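Side-chain contacts in molybdate-binding protein MolA (PDB 3PSH), which captures molybdate or tungstate in the periplasm and delivers it to the MolBC membrane transporter for low-affinity import: residues Q27-A32 with G43-W48; F89-A94 with W278-P283; I238-R243 with P249-D254. One frame throughout, in Å; residues are numbered along the deposited sequence.

Contact 1: Q27-A32 with G43-W48; sequences QTLNIA and GVLSNW. With MOO (molybdate ion), chain B.
Leu29 reaches from helix 26-34 to Val44 with both methyls of its forked end: CD2 lies 3.8 Å from Val44 CG1, and CD1 of Leu29 is 3.9 Å from that same methyl. The two side chains cross at about a right angle, so the fork of the leucine meets one valine branch broadside. Leu29 CD2 also meets Leu45 CD2 at 4.0 Å and, more distantly, Trp48 CB, which makes it the one methyl touching all three residues of the 43-48 segment that take part. Leu29 gets there with CG opposite the backbone N (chi1 -177°), its CB already directed at the strand end. Val23 and Ile41 add to the packing round Leu29, and Ile31, on the same helix, touches Ile144 and Ile147 of helix 132-151. Two residues before Leu29, Gln27 serves the ligand: its chain bends at chi2 (100°), and NE2 donates to molybdate O3 at 2.8 Å, N-H...O angle 139°. Asn30 is held separately, by Tyr56, Tyr319 and Glu284. Strand 21-24, helix 26-34 and strand 41-44 form a beta-alpha-beta unit with parallel strands; its crossover helix packs on the second strand's end and the following turn, while its first turn supplies Gln27 to the molybdate site.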
ATOM      1  N   GLN A  27      -3.615   3.470   4.046  1.00 12.51           N
ATOM      2  CA  GLN A  27      -3.700   3.373   2.572  1.00 12.23           C
ATOM      3  C   GLN A  27      -4.666   4.418   2.049  1.00 11.47           C
ATOM      4  O   GLN A  27      -4.377   5.178   1.101  1.00 13.18           O
ATOM      5  CB  GLN A  27      -4.131   2.010   2.069  1.00 12.25           C
ATOM      6  CG  GLN A  27      -2.969   1.035   2.490  1.00 11.42           C
ATOM      7  CD  GLN A  27      -3.270   0.257   3.713  1.00 13.38           C
ATOM      8  OE1 GLN A  27      -4.038   0.651   4.592  1.00 14.80           O
ATOM      9  NE2 GLN A  27      -2.601  -0.928   3.795  1.00 13.24           N
ATOM     10  N   THR A  28      -5.845   4.446   2.676  1.00 13.84           N
ATOM     11  CA  THR A  28      -6.798   5.485   2.240  1.00 14.13           C
ATOM     12  C   THR A  28      -6.212   6.906   2.550  1.00 13.50           C
ATOM     13  O   THR A  28      -6.401   7.812   1.748  1.00 13.84           O
ATOM     14  CB  THR A  28      -8.080   5.353   3.024  1.00 14.28           C
ATOM     15  OG1 THR A  28      -8.797   4.185   2.597  1.00 13.19           O
ATOM     16  CG2 THR A  28      -8.949   6.596   2.855  1.00 15.86           C
ATOM     17  N   LEU A  29      -5.507   7.112   3.682  1.00 10.77           N
ATOM     18  CA  LEU A  29      -4.922   8.397   4.004  1.00 10.74           C
ATOM     19  C   LEU A  29      -3.999   8.839   2.861  1.00 11.59           C
ATOM     20  O   LEU A  29      -4.067   9.968   2.456  1.00 13.83           O
ATOM     21  CB  LEU A  29      -4.203   8.335   5.399  1.00 12.23           C
ATOM     22  CG  LEU A  29      -3.604   9.659   5.912  1.00 13.65           C
ATOM     23  CD1 LEU A  29      -4.675  10.836   5.762  1.00 16.51           C
ATOM     24  CD2 LEU A  29      -3.263   9.401   7.369  1.00 14.90           C
ATOM     25  N   ASN A  30      -3.121   7.941   2.377  1.00 10.32           N
ATOM     26  CA  ASN A  30      -2.120   8.307   1.366  1.00 12.19           C
ATOM     27  C   ASN A  30      -2.911   8.658   0.076  1.00 12.30           C
ATOM     28  O   ASN A  30      -2.558   9.586  -0.590  1.00 12.93           O
ATOM     29  CB  ASN A  30      -1.184   7.085   1.186  1.00 11.20           C
ATOM     30  CG  ASN A  30      -0.150   7.315   0.099  1.00 12.72           C
ATOM     31  OD1 ASN A  30       0.343   8.462  -0.082  1.00 11.55           O
ATOM     32  ND2 ASN A  30       0.213   6.231  -0.582  1.00 12.99           N
ATOM     33  N   ILE A  31      -3.927   7.878  -0.244  1.00 11.00           N
ATOM     34  CA  ILE A  31      -4.804   8.266  -1.410  1.00 12.12           C
ATOM     35  C   ILE A  31      -5.382   9.668  -1.244  1.00 13.88           C
ATOM     36  O   ILE A  31      -5.335  10.478  -2.189  1.00 13.80           O
ATOM     37  CB  ILE A  31      -5.836   7.142  -1.757  1.00 11.71           C
ATOM     38  CG1 ILE A  31      -5.119   5.841  -2.233  1.00 13.33           C
ATOM     39  CG2 ILE A  31      -6.971   7.731  -2.748  1.00 12.79           C
ATOM     40  CD1 ILE A  31      -5.966   4.634  -2.203  1.00 15.15           C
ATOM     41  N   ALA A  32      -5.964   9.931  -0.072  1.00 13.24           N
ATOM     42  CA  ALA A  32      -6.598  11.245   0.164  1.00 12.48           C
ATOM     43  C   ALA A  32      -5.593  12.355   0.048  1.00 14.49           C
ATOM     44  O   ALA A  32      -5.951  13.454  -0.475  1.00 14.30           O
ATOM     45  CB  ALA A  32      -7.246  11.344   1.567  1.00 12.18           C
ATOM     46  N   GLY A  43      -9.386  13.589  11.618  1.00 13.83           N
ATOM     47  CA  GLY A  43      -8.614  12.623  12.463  1.00 11.67           C
ATOM     48  C   GLY A  43      -8.064  11.503  11.597  1.00 14.40           C
ATOM     49  O   GLY A  43      -8.531  11.309  10.494  1.00 14.47           O
ATOM     50  N   VAL A  44      -7.053  10.855  12.130  1.00 12.60           N
ATOM     51  CA  VAL A  44      -6.385   9.802  11.341  1.00 12.60           C
ATOM     52  C   VAL A  44      -5.959   8.720  12.334  1.00 14.20           C
ATOM     53  O   VAL A  44      -5.903   9.004  13.554  1.00 14.49           O
ATOM     54  CB  VAL A  44      -5.092  10.425  10.580  1.00 12.95           C
ATOM     55  CG1 VAL A  44      -5.483  11.496   9.564  1.00 13.93           C
ATOM     56  CG2 VAL A  44      -4.053  10.939  11.538  1.00 14.34           C
ATOM     57  N   LEU A  45      -5.693   7.495  11.841  1.00 12.88           N
ATOM     58  CA  LEU A  45      -5.177   6.425  12.673  1.00 12.25           C
ATOM     59  C   LEU A  45      -3.984   6.858  13.547  1.00 11.52           C
ATOM     60  O   LEU A  45      -3.067   7.538  13.122  1.00 15.12           O
ATOM     61  CB  LEU A  45      -4.806   5.155  11.850  1.00 12.43           C
ATOM     62  CG  LEU A  45      -3.642   5.301  10.829  1.00 14.18           C
ATOM     63  CD1 LEU A  45      -3.233   3.877  10.331  1.00 18.57           C
ATOM     64  CD2 LEU A  45      -3.820   6.211   9.700  1.00 12.24           C
ATOM     65  N   SER A  46      -4.017   6.412  14.778  1.00 13.65           N
ATOM     66  CA  SER A  46      -2.968   6.874  15.705  1.00 15.34           C
ATOM     67  C   SER A  46      -1.535   6.318  15.380  1.00 13.96           C
ATOM     68  O   SER A  46      -0.540   6.954  15.796  1.00 17.91           O
ATOM     69  CB  SER A  46      -3.387   6.513  17.149  1.00 14.94           C
ATOM     70  OG  SER A  46      -3.457   5.087  17.340  1.00 16.73           O
ATOM     71  N   ASN A  47      -1.466   5.193  14.620  1.00 15.21           N
ATOM     72  CA  ASN A  47      -0.180   4.659  14.118  1.00 14.94           C
ATOM     73  C   ASN A  47       0.229   5.136  12.734  1.00 16.12           C
ATOM     74  O   ASN A  47       0.982   4.397  12.034  1.00 16.90           O
ATOM     75  CB  ASN A  47      -0.205   3.121  14.247  1.00 15.13           C
ATOM     76  CG  ASN A  47      -1.393   2.466  13.616  1.00 20.49           C
ATOM     77  OD1 ASN A  47      -2.471   3.077  13.443  1.00 17.66           O
ATOM     78  ND2 ASN A  47      -1.220   1.159  13.272  1.00 19.53           N
ATOM     79  N   TRP A  48      -0.241   6.323  12.341  1.00 13.02           N
ATOM     80  CA  TRP A  48       0.093   6.864  10.968  1.00 15.68           C
ATOM     81  C   TRP A  48       1.597   7.036  10.727  1.00 16.64           C
ATOM     82  O   TRP A  48       2.093   6.630   9.644  1.00 14.82           O
ATOM     83  CB  TRP A  48      -0.749   8.081  10.630  1.00 16.44           C
ATOM     84  CG  TRP A  48      -0.381   9.306  11.411  1.00 14.99           C
ATOM     85  CD1 TRP A  48      -0.893   9.721  12.649  1.00 13.44           C
ATOM     86  CD2 TRP A  48       0.557  10.296  10.999  1.00 16.18           C
ATOM     87  NE1 TRP A  48      -0.276  10.917  13.013  1.00 13.64           N
ATOM     88  CE2 TRP A  48       0.594  11.304  12.010  1.00 16.27           C
ATOM     89  CE3 TRP A  48       1.436  10.424   9.879  1.00 19.58           C
ATOM     90  CZ2 TRP A  48       1.460  12.474  11.899  1.00 14.88           C
ATOM     91  CZ3 TRP A  48       2.307  11.610   9.764  1.00 19.18           C
ATOM     92  CH2 TRP A  48       2.310  12.588  10.781  1.00 19.22           C
TER
HETATM   93 MO   MOO B   1       0.233  -2.917   4.247  1.00 33.20          MO
HETATM   94  O1  MOO B   1       1.635  -3.814   3.943  1.00 14.90           O
HETATM   95  O2  MOO B   1      -0.936  -3.847   5.105  1.00 20.52           O
HETATM   96  O3  MOO B   1      -0.471  -2.440   2.773  1.00 16.87           O
HETATM   97  O4  MOO B   1       0.739  -1.473   4.982  1.00 14.46           O

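Contact 2: F89-A94 with W278-P283; sequences FVTNYA and WGYPMP. With MOO (molybdate ion), chain B.
Tyr280 does two jobs at once: its backbone helps hold molybdate while its phenol spans the gap to the end of strand 87-91, whose nearest CA, that of Thr91, is still 10.8 Å from its own. Tyr280 OH donates to Asn92 OD1 at 2.7 Å, in the carbonyl plane and on a lone pair. Asn92 sets CG between its backbone N and carbonyl carbon (chi1 58°), which turns OD1 to the ring's edge, amide and ring planes 61° apart. A water donates to Tyr280 OH at 2.7 Å and accepts from Asn92 ND2, so the hydroxyl is held by a direct and a water-mediated link to one amide. Tyr93 turns its ring edge to this oxygen, with CD2 3.3 Å from Tyr280 OH, and carries Thr91 CG2 over one face; the hydroxyl of Thr91 bonds to Gln25. Back at the ion, Gly279 N points almost straight at molybdate O1 (2.8 Å, 176°), whereas Tyr280 N reaches O3 on a more bent path. Trp278 lays one indole face beneath O4, offset toward the rim. Two successive backbone N-H groups, themselves uncharged, bind the oxyanion, and the bonds to Asn92 and water fix the ring's far end, consistent with steadying the loop that meets the ion.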
ATOM      1  N   PHE A  89     -13.526   6.402   7.563  1.00 12.22           N
ATOM      2  CA  PHE A  89     -13.016   5.337   6.690  1.00 11.08           C
ATOM      3  C   PHE A  89     -12.312   4.352   7.567  1.00 13.37           C
ATOM      4  O   PHE A  89     -11.557   4.752   8.407  1.00 13.05           O
ATOM      5  CB  PHE A  89     -11.961   5.875   5.715  1.00  9.86           C
ATOM      6  CG  PHE A  89     -12.546   6.743   4.630  1.00 12.79           C
ATOM      7  CD1 PHE A  89     -12.876   6.183   3.350  1.00 14.53           C
ATOM      8  CD2 PHE A  89     -12.725   8.103   4.864  1.00 14.71           C
ATOM      9  CE1 PHE A  89     -13.442   7.053   2.323  1.00 12.36           C
ATOM     10  CE2 PHE A  89     -13.246   8.945   3.837  1.00 17.56           C
ATOM     11  CZ  PHE A  89     -13.539   8.387   2.573  1.00 14.10           C
ATOM     12  N   VAL A  90     -12.647   3.078   7.360  1.00 12.91           N
ATOM     13  CA  VAL A  90     -11.955   2.006   8.109  1.00 13.32           C
ATOM     14  C   VAL A  90     -11.323   1.057   7.096  1.00 13.14           C
ATOM     15  O   VAL A  90     -11.790   0.973   5.939  1.00 13.24           O
ATOM     16  CB  VAL A  90     -12.926   1.233   9.082  1.00 13.33           C
ATOM     17  CG1 VAL A  90     -13.500   2.288  10.101  1.00 13.02           C
ATOM     18  CG2 VAL A  90     -14.034   0.397   8.355  1.00 12.37           C
ATOM     19  N   THR A  91     -10.361   0.233   7.556  1.00 12.73           N
ATOM     20  CA  THR A  91      -9.822  -0.863   6.699  1.00 12.01           C
ATOM     21  C   THR A  91     -10.864  -2.009   6.603  1.00 12.31           C
ATOM     22  O   THR A  91     -11.647  -2.285   7.524  1.00 13.39           O
ATOM     23  CB  THR A  91      -8.489  -1.307   7.274  1.00 14.94           C
ATOM     24  OG1 THR A  91      -7.733  -2.048   6.288  1.00 13.82           O
ATOM     25  CG2 THR A  91      -8.623  -2.038   8.595  1.00 15.13           C
ATOM     26  N   ASN A  92     -10.745  -2.778   5.503  1.00 12.36           N
ATOM     27  CA  ASN A  92     -11.671  -3.818   5.236  1.00 14.40           C
ATOM     28  C   ASN A  92     -11.747  -4.893   6.301  1.00 14.20           C
ATOM     29  O   ASN A  92     -12.776  -5.465   6.494  1.00 15.05           O
ATOM     30  CB  ASN A  92     -11.409  -4.449   3.871  1.00 15.29           C
ATOM     31  CG  ASN A  92      -9.992  -4.992   3.773  1.00 19.01           C
ATOM     32  OD1 ASN A  92      -8.988  -4.222   3.885  1.00 16.19           O
ATOM     33  ND2 ASN A  92      -9.900  -6.292   3.728  1.00 18.87           N
ATOM     34  N   TYR A  93     -10.655  -5.175   7.012  1.00 14.07           N
ATOM     35  CA  TYR A  93     -10.700  -6.216   8.011  1.00 15.98           C
ATOM     36  C   TYR A  93     -10.992  -5.644   9.402  1.00 17.25           C
ATOM     37  O   TYR A  93     -10.810  -6.353  10.438  1.00 19.50           O
ATOM     38  CB  TYR A  93      -9.339  -6.987   7.955  1.00 15.11           C
ATOM     39  CG  TYR A  93      -8.107  -6.168   8.323  1.00 14.51           C
ATOM     40  CD1 TYR A  93      -7.755  -5.974   9.685  1.00 16.89           C
ATOM     41  CD2 TYR A  93      -7.262  -5.660   7.349  1.00 15.59           C
ATOM     42  CE1 TYR A  93      -6.627  -5.192  10.046  1.00 17.18           C
ATOM     43  CE2 TYR A  93      -6.139  -4.870   7.712  1.00 19.57           C
ATOM     44  CZ  TYR A  93      -5.806  -4.679   9.045  1.00 18.03           C
ATOM     45  OH  TYR A  93      -4.696  -3.984   9.408  1.00 21.25           O
ATOM     46  N   ALA A  94     -11.426  -4.356   9.477  1.00 16.53           N
ATOM     47  CA  ALA A  94     -11.765  -3.743  10.847  1.00 16.27           C
ATOM     48  C   ALA A  94     -12.738  -4.674  11.548  1.00 15.39           C
ATOM     49  O   ALA A  94     -13.692  -5.116  10.937  1.00 15.83           O
ATOM     50  CB  ALA A  94     -12.357  -2.354  10.711  1.00 16.09           C
ATOM     51  N   TRP A 278       3.755  -3.252  -0.610  1.00 11.37           N
ATOM     52  CA  TRP A 278       2.982  -3.399   0.614  1.00 11.27           C
ATOM     53  C   TRP A 278       1.933  -4.496   0.346  1.00 12.50           C
ATOM     54  O   TRP A 278       1.742  -4.989  -0.756  1.00 13.70           O
ATOM     55  CB  TRP A 278       2.214  -2.084   0.820  1.00 11.01           C
ATOM     56  CG  TRP A 278       3.020  -1.016   1.392  1.00 12.89           C
ATOM     57  CD1 TRP A 278       4.438  -1.035   1.654  1.00 11.60           C
ATOM     58  CD2 TRP A 278       2.543   0.251   1.837  1.00 14.20           C
ATOM     59  NE1 TRP A 278       4.802   0.167   2.228  1.00 14.76           N
ATOM     60  CE2 TRP A 278       3.651   0.943   2.393  1.00 14.86           C
ATOM     61  CE3 TRP A 278       1.250   0.844   1.912  1.00 12.45           C
ATOM     62  CZ2 TRP A 278       3.505   2.247   2.962  1.00 15.65           C
ATOM     63  CZ3 TRP A 278       1.121   2.102   2.539  1.00 12.38           C
ATOM     64  CH2 TRP A 278       2.240   2.812   2.977  1.00 13.75           C
ATOM     65  N   GLY A 279       1.241  -4.914   1.395  1.00 12.17           N
ATOM     66  CA  GLY A 279       0.202  -5.926   1.157  1.00 10.80           C
ATOM     67  C   GLY A 279      -0.984  -5.379   0.367  1.00 10.76           C
ATOM     68  O   GLY A 279      -1.692  -6.141  -0.263  1.00 13.19           O
ATOM     69  N   TYR A 280      -1.138  -4.065   0.364  1.00 12.09           N
ATOM     70  CA  TYR A 280      -2.152  -3.323  -0.446  1.00 11.91           C
ATOM     71  C   TYR A 280      -1.467  -2.518  -1.598  1.00 12.74           C
ATOM     72  O   TYR A 280      -0.458  -1.806  -1.320  1.00 14.53           O
ATOM     73  CB  TYR A 280      -2.930  -2.273   0.458  1.00 11.37           C
ATOM     74  CG  TYR A 280      -3.879  -2.909   1.456  1.00 12.72           C
ATOM     75  CD1 TYR A 280      -5.285  -2.732   1.364  1.00 11.18           C
ATOM     76  CD2 TYR A 280      -3.361  -3.621   2.532  1.00 10.60           C
ATOM     77  CE1 TYR A 280      -6.168  -3.325   2.320  1.00 12.76           C
ATOM     78  CE2 TYR A 280      -4.214  -4.241   3.458  1.00 15.26           C
ATOM     79  CZ  TYR A 280      -5.604  -4.035   3.359  1.00 15.00           C
ATOM     80  OH  TYR A 280      -6.394  -4.685   4.331  1.00 16.72           O
ATOM     81  N   PRO A 281      -2.120  -2.390  -2.785  1.00 12.59           N
ATOM     82  CA  PRO A 281      -1.551  -1.629  -3.874  1.00 13.12           C
ATOM     83  C   PRO A 281      -1.764  -0.109  -3.595  1.00 12.50           C
ATOM     84  O   PRO A 281      -2.849   0.287  -3.113  1.00 14.80           O
ATOM     85  CB  PRO A 281      -2.403  -2.052  -5.036  1.00 11.61           C
ATOM     86  CG  PRO A 281      -3.883  -2.298  -4.447  1.00 12.21           C
ATOM     87  CD  PRO A 281      -3.450  -3.010  -3.159  1.00 12.15           C
ATOM     88  N   MET A 282      -0.803   0.711  -4.028  1.00 12.55           N
ATOM     89  CA  MET A 282      -0.907   2.151  -3.909  1.00 13.91           C
ATOM     90  C   MET A 282      -0.514   2.688  -5.251  1.00 14.17           C
ATOM     91  O   MET A 282       0.331   2.072  -5.933  1.00 11.83           O
ATOM     92  CB  MET A 282       0.066   2.714  -2.829  1.00 15.05           C
ATOM     93  CG  MET A 282      -0.019   2.165  -1.410  1.00 14.14           C
ATOM     94  SD  MET A 282      -1.186   3.111  -0.295  1.00 15.30           S
ATOM     95  CE  MET A 282      -2.680   3.193  -1.276  1.00 15.65           C
ATOM     96  N   PRO A 283      -1.173   3.778  -5.683  1.00 14.05           N
ATOM     97  CA  PRO A 283      -1.011   4.185  -7.062  1.00 13.84           C
ATOM     98  C   PRO A 283       0.429   4.471  -7.397  1.00 14.70           C
ATOM     99  O   PRO A 283       0.834   4.170  -8.538  1.00 14.45           O
ATOM    100  CB  PRO A 283      -1.845   5.484  -7.178  1.00 14.22           C
ATOM    101  CG  PRO A 283      -2.150   5.926  -5.649  1.00 12.16           C
ATOM    102  CD  PRO A 283      -2.116   4.628  -4.882  1.00 13.64           C
TER
HETATM  103 MO   MOO B   1       0.233  -2.917   4.247  1.00 33.20          MO
HETATM  104  O1  MOO B   1       1.635  -3.814   3.943  1.00 14.90           O
HETATM  105  O2  MOO B   1      -0.936  -3.847   5.105  1.00 20.52           O
HETATM  106  O3  MOO B   1      -0.471  -2.440   2.773  1.00 16.87           O
HETATM  107  O4  MOO B   1       0.739  -1.473   4.982  1.00 14.46           O
HETATM  108  O   HOH W   1      -7.119  -7.250   3.717  1.00 19.45           O

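Contact 3: I238-R243 with P249-D254; sequences ILVQDR and PQILND. With MOO (molybdate ion), chain B.
Ile251 points its CD1 at the strand, where it meets Ile238 CG2 at 4.1 Å and Val240 CG2 at a looser 4.5 Å. Ile251 stretches out to do this: CG1 stands opposite the carbonyl carbon (chi1 -79°) and chi2 of 169° carries CD1 outward from the helix. Ile238 answers with its short branch, and the two isoleucines approach at a slant. Val240, two residues on and on the same side of the strand, extends this purely apolar surface, while Leu239 between them faces the other way. Beyond the strand the segment turns polar. Arg243 leaves its backbone with CG between N and the carbonyl carbon (chi1 55°), then runs extended from CG to NE, bringing its guanidinium to molybdate. Arg243 NH1 donates to molybdate O4 at 2.9 Å, with the ion's metal in the guanidinium plane, and NH2 divides its approach between O1 and O4, each 3.1 Å away. The other edge is occupied by Gln241: Gln241 OE1 takes both NE and NH2 of Arg243, each at 2.9 Å. Both donors come from the same face of the amide, above its plane, while OE1 lies within the guanidinium plane. This side-on grip, with the molybdate bonds, probably restrains rotation of the guanidinium; Gln241 is held by Asn190, Tyr196 and Ala277, making it a second-shell support. Trp278 adds a cation-pi contact to Arg243. Strand 237-240 runs between parallel strands 184-188 and 268-270, and helix 247-252 packs against it from one side, with Leu263 of helix 261-264 touching both Ile238 and Ile251.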
ATOM      1  N   ILE A 238      17.045  -9.388  -1.565  1.00 16.27           N
ATOM      2  CA  ILE A 238      16.199  -9.027  -0.397  1.00 16.69           C
ATOM      3  C   ILE A 238      15.810  -7.580  -0.483  1.00 16.70           C
ATOM      4  O   ILE A 238      16.627  -6.736  -0.763  1.00 16.86           O
ATOM      5  CB  ILE A 238      16.811  -9.412   0.976  1.00 18.42           C
ATOM      6  CG1 ILE A 238      16.849 -10.898   1.175  1.00 17.29           C
ATOM      7  CG2 ILE A 238      16.097  -8.773   2.192  1.00 16.48           C
ATOM      8  CD1 ILE A 238      17.863 -11.299   2.390  1.00 16.98           C
ATOM      9  N   LEU A 239      14.499  -7.296  -0.301  1.00 15.13           N
ATOM     10  CA  LEU A 239      13.973  -5.940  -0.363  1.00 13.63           C
ATOM     11  C   LEU A 239      13.443  -5.602   1.023  1.00 11.71           C
ATOM     12  O   LEU A 239      13.005  -6.515   1.772  1.00 15.82           O
ATOM     13  CB  LEU A 239      12.844  -5.811  -1.428  1.00 12.47           C
ATOM     14  CG  LEU A 239      13.404  -6.192  -2.873  1.00 14.64           C
ATOM     15  CD1 LEU A 239      12.270  -6.194  -3.786  1.00 12.80           C
ATOM     16  CD2 LEU A 239      14.482  -5.072  -3.355  1.00 16.53           C
ATOM     17  N   VAL A 240      13.628  -4.313   1.342  1.00 12.51           N
ATOM     18  CA  VAL A 240      13.137  -3.755   2.598  1.00 13.98           C
ATOM     19  C   VAL A 240      12.282  -2.525   2.254  1.00 13.18           C
ATOM     20  O   VAL A 240      12.593  -1.740   1.398  1.00 14.83           O
ATOM     21  CB  VAL A 240      14.282  -3.385   3.571  1.00 13.64           C
ATOM     22  CG1 VAL A 240      13.779  -2.676   4.861  1.00 15.77           C
ATOM     23  CG2 VAL A 240      15.033  -4.680   4.021  1.00 14.87           C
ATOM     24  N   GLN A 241      11.153  -2.420   2.953  1.00 15.21           N
ATOM     25  CA  GLN A 241      10.259  -1.265   2.757  1.00 14.13           C
ATOM     26  C   GLN A 241      10.886  -0.023   3.328  1.00 14.99           C
ATOM     27  O   GLN A 241      11.426  -0.126   4.460  1.00 14.69           O
ATOM     28  CB  GLN A 241       8.936  -1.560   3.503  1.00 15.98           C
ATOM     29  CG  GLN A 241       8.149  -2.735   2.816  1.00 11.22           C
ATOM     30  CD  GLN A 241       6.853  -3.179   3.525  1.00 15.04           C
ATOM     31  OE1 GLN A 241       6.567  -2.773   4.708  1.00 15.47           O
ATOM     32  NE2 GLN A 241       6.048  -3.976   2.811  1.00 13.67           N
ATOM     33  N   ASP A 242      10.728   1.114   2.630  1.00 14.66           N
ATOM     34  CA  ASP A 242      11.316   2.397   3.041  1.00 15.36           C
ATOM     35  C   ASP A 242      10.894   2.827   4.451  1.00 16.69           C
ATOM     36  O   ASP A 242      11.716   3.444   5.204  1.00 16.70           O
ATOM     37  CB  ASP A 242      10.936   3.516   2.079  1.00 16.11           C
ATOM     38  CG  ASP A 242      11.686   4.810   2.364  1.00 20.26           C
ATOM     39  OD1 ASP A 242      12.959   4.762   2.394  1.00 20.06           O
ATOM     40  OD2 ASP A 242      11.030   5.860   2.501  1.00 19.58           O
ATOM     41  N   ARG A 243       9.670   2.436   4.848  1.00 13.83           N
ATOM     42  CA  ARG A 243       9.225   2.828   6.240  1.00 13.87           C
ATOM     43  C   ARG A 243       9.920   2.080   7.373  1.00 15.95           C
ATOM     44  O   ARG A 243       9.739   2.465   8.534  1.00 16.50           O
ATOM     45  CB  ARG A 243       7.729   2.649   6.416  1.00 13.21           C
ATOM     46  CG  ARG A 243       7.258   1.195   6.067  1.00 15.84           C
ATOM     47  CD  ARG A 243       5.657   1.091   6.115  1.00 12.17           C
ATOM     48  NE  ARG A 243       5.338  -0.302   5.698  1.00 13.68           N
ATOM     49  CZ  ARG A 243       4.066  -0.767   5.523  1.00 15.92           C
ATOM     50  NH1 ARG A 243       3.048   0.080   5.849  1.00 17.24           N
ATOM     51  NH2 ARG A 243       3.794  -2.023   5.149  1.00 15.39           N
ATOM     52  N   PRO A 249      20.346  -2.642   8.079  1.00 21.08           N
ATOM     53  CA  PRO A 249      21.557  -2.926   8.945  1.00 20.60           C
ATOM     54  C   PRO A 249      21.401  -4.129   9.832  1.00 22.06           C
ATOM     55  O   PRO A 249      22.374  -4.846  10.004  1.00 25.42           O
ATOM     56  CB  PRO A 249      21.802  -1.581   9.688  1.00 21.73           C
ATOM     57  CG  PRO A 249      20.291  -1.033   9.758  1.00 21.65           C
ATOM     58  CD  PRO A 249      19.879  -1.267   8.291  1.00 22.15           C
ATOM     59  N   GLN A 250      20.201  -4.393  10.350  1.00 20.43           N
ATOM     60  CA  GLN A 250      19.832  -5.591  11.096  1.00 23.28           C
ATOM     61  C   GLN A 250      20.229  -6.841  10.328  1.00 23.07           C
ATOM     62  O   GLN A 250      20.886  -7.748  10.875  1.00 24.01           O
ATOM     63  CB  GLN A 250      18.326  -5.552  11.307  1.00 25.49           C
ATOM     64  CG  GLN A 250      17.706  -6.634  12.074  1.00 28.97           C
ATOM     65  CD  GLN A 250      16.367  -6.135  12.605  1.00 38.89           C
ATOM     66  OE1 GLN A 250      16.237  -4.939  12.960  1.00 38.96           O
ATOM     67  NE2 GLN A 250      15.361  -6.995  12.568  1.00 42.96           N
ATOM     68  N   ILE A 251      19.768  -6.945   9.090  1.00 21.43           N
ATOM     69  CA  ILE A 251      20.076  -8.082   8.267  1.00 21.56           C
ATOM     70  C   ILE A 251      21.571  -8.169   7.928  1.00 20.60           C
ATOM     71  O   ILE A 251      22.167  -9.244   8.064  1.00 21.35           O
ATOM     72  CB  ILE A 251      19.243  -7.991   6.968  1.00 20.28           C
ATOM     73  CG1 ILE A 251      17.816  -8.466   7.335  1.00 20.43           C
ATOM     74  CG2 ILE A 251      19.816  -8.974   5.926  1.00 20.52           C
ATOM     75  CD1 ILE A 251      16.782  -8.168   6.188  1.00 18.44           C
ATOM     76  N   LEU A 252      22.153  -7.054   7.544  1.00 21.47           N
ATOM     77  CA  LEU A 252      23.538  -7.002   7.098  1.00 24.20           C
ATOM     78  C   LEU A 252      24.478  -7.403   8.272  1.00 24.74           C
ATOM     79  O   LEU A 252      25.542  -7.971   8.020  1.00 26.22           O
ATOM     80  CB  LEU A 252      23.841  -5.595   6.608  1.00 23.39           C
ATOM     81  CG  LEU A 252      23.724  -5.224   5.120  1.00 27.12           C
ATOM     82  CD1 LEU A 252      22.701  -6.007   4.389  1.00 34.21           C
ATOM     83  CD2 LEU A 252      23.724  -3.735   4.743  1.00 32.04           C
ATOM     84  N   ASN A 253      24.097  -7.105   9.509  1.00 24.64           N
ATOM     85  CA  ASN A 253      24.994  -7.311  10.695  1.00 26.94           C
ATOM     86  C   ASN A 253      24.653  -8.621  11.419  1.00 27.64           C
ATOM     87  O   ASN A 253      25.239  -8.960  12.459  1.00 26.15           O
ATOM     88  CB  ASN A 253      24.871  -6.135  11.639  1.00 30.00           C
ATOM     89  CG  ASN A 253      25.210  -4.783  10.952  1.00 32.30           C
ATOM     90  OD1 ASN A 253      25.933  -4.695   9.930  1.00 39.17           O
ATOM     91  ND2 ASN A 253      24.617  -3.711  11.504  1.00 38.74           N
ATOM     92  N   ASP A 254      23.687  -9.374  10.862  1.00 26.60           N
ATOM     93  CA  ASP A 254      23.213 -10.593  11.473  1.00 26.16           C
ATOM     94  C   ASP A 254      23.934 -11.773  10.814  1.00 25.36           C
ATOM     95  O   ASP A 254      23.659 -12.166   9.671  1.00 22.90           O
ATOM     96  CB  ASP A 254      21.672 -10.678  11.465  1.00 26.28           C
ATOM     97  CG  ASP A 254      21.181 -11.869  12.214  1.00 28.49           C
ATOM     98  OD1 ASP A 254      21.995 -12.816  12.444  1.00 30.81           O
ATOM     99  OD2 ASP A 254      19.990 -11.875  12.648  1.00 31.05           O
TER
HETATM  100 MO   MOO B   1       0.233  -2.917   4.247  1.00 33.20          MO
HETATM  101  O1  MOO B   1       1.635  -3.814   3.943  1.00 14.90           O
HETATM  102  O2  MOO B   1      -0.936  -3.847   5.105  1.00 20.52           O
HETATM  103  O3  MOO B   1      -0.471  -2.440   2.773  1.00 16.87           O
HETATM  104  O4  MOO B   1       0.739  -1.473   4.982  1.00 14.46           O

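All three contacts are buried, at different depths: the centre of contact 2 lies about 7 Å from that of the chain, contact 1 about 11 Å and contact 3 about 19 Å, its helix carrying exposed Pro249, Gln250 and Leu252. Contacts 1 and 2 reach the sheet with strands 41-44 and 87-91 and touch through Met282, on Gln27, Asn30 and Ile31; contact 3 belongs to the other parallel sheet, although Trp278 and Arg243 meet near the ion. Contacts 1 and 3 are apolar packing of a helix on a strand, in contact 1 also on the turn that follows; contact 2 joins loop to strand end through polar groups and water. Molybdate receives an amide, backbone N-H groups and a guanidinium respectively.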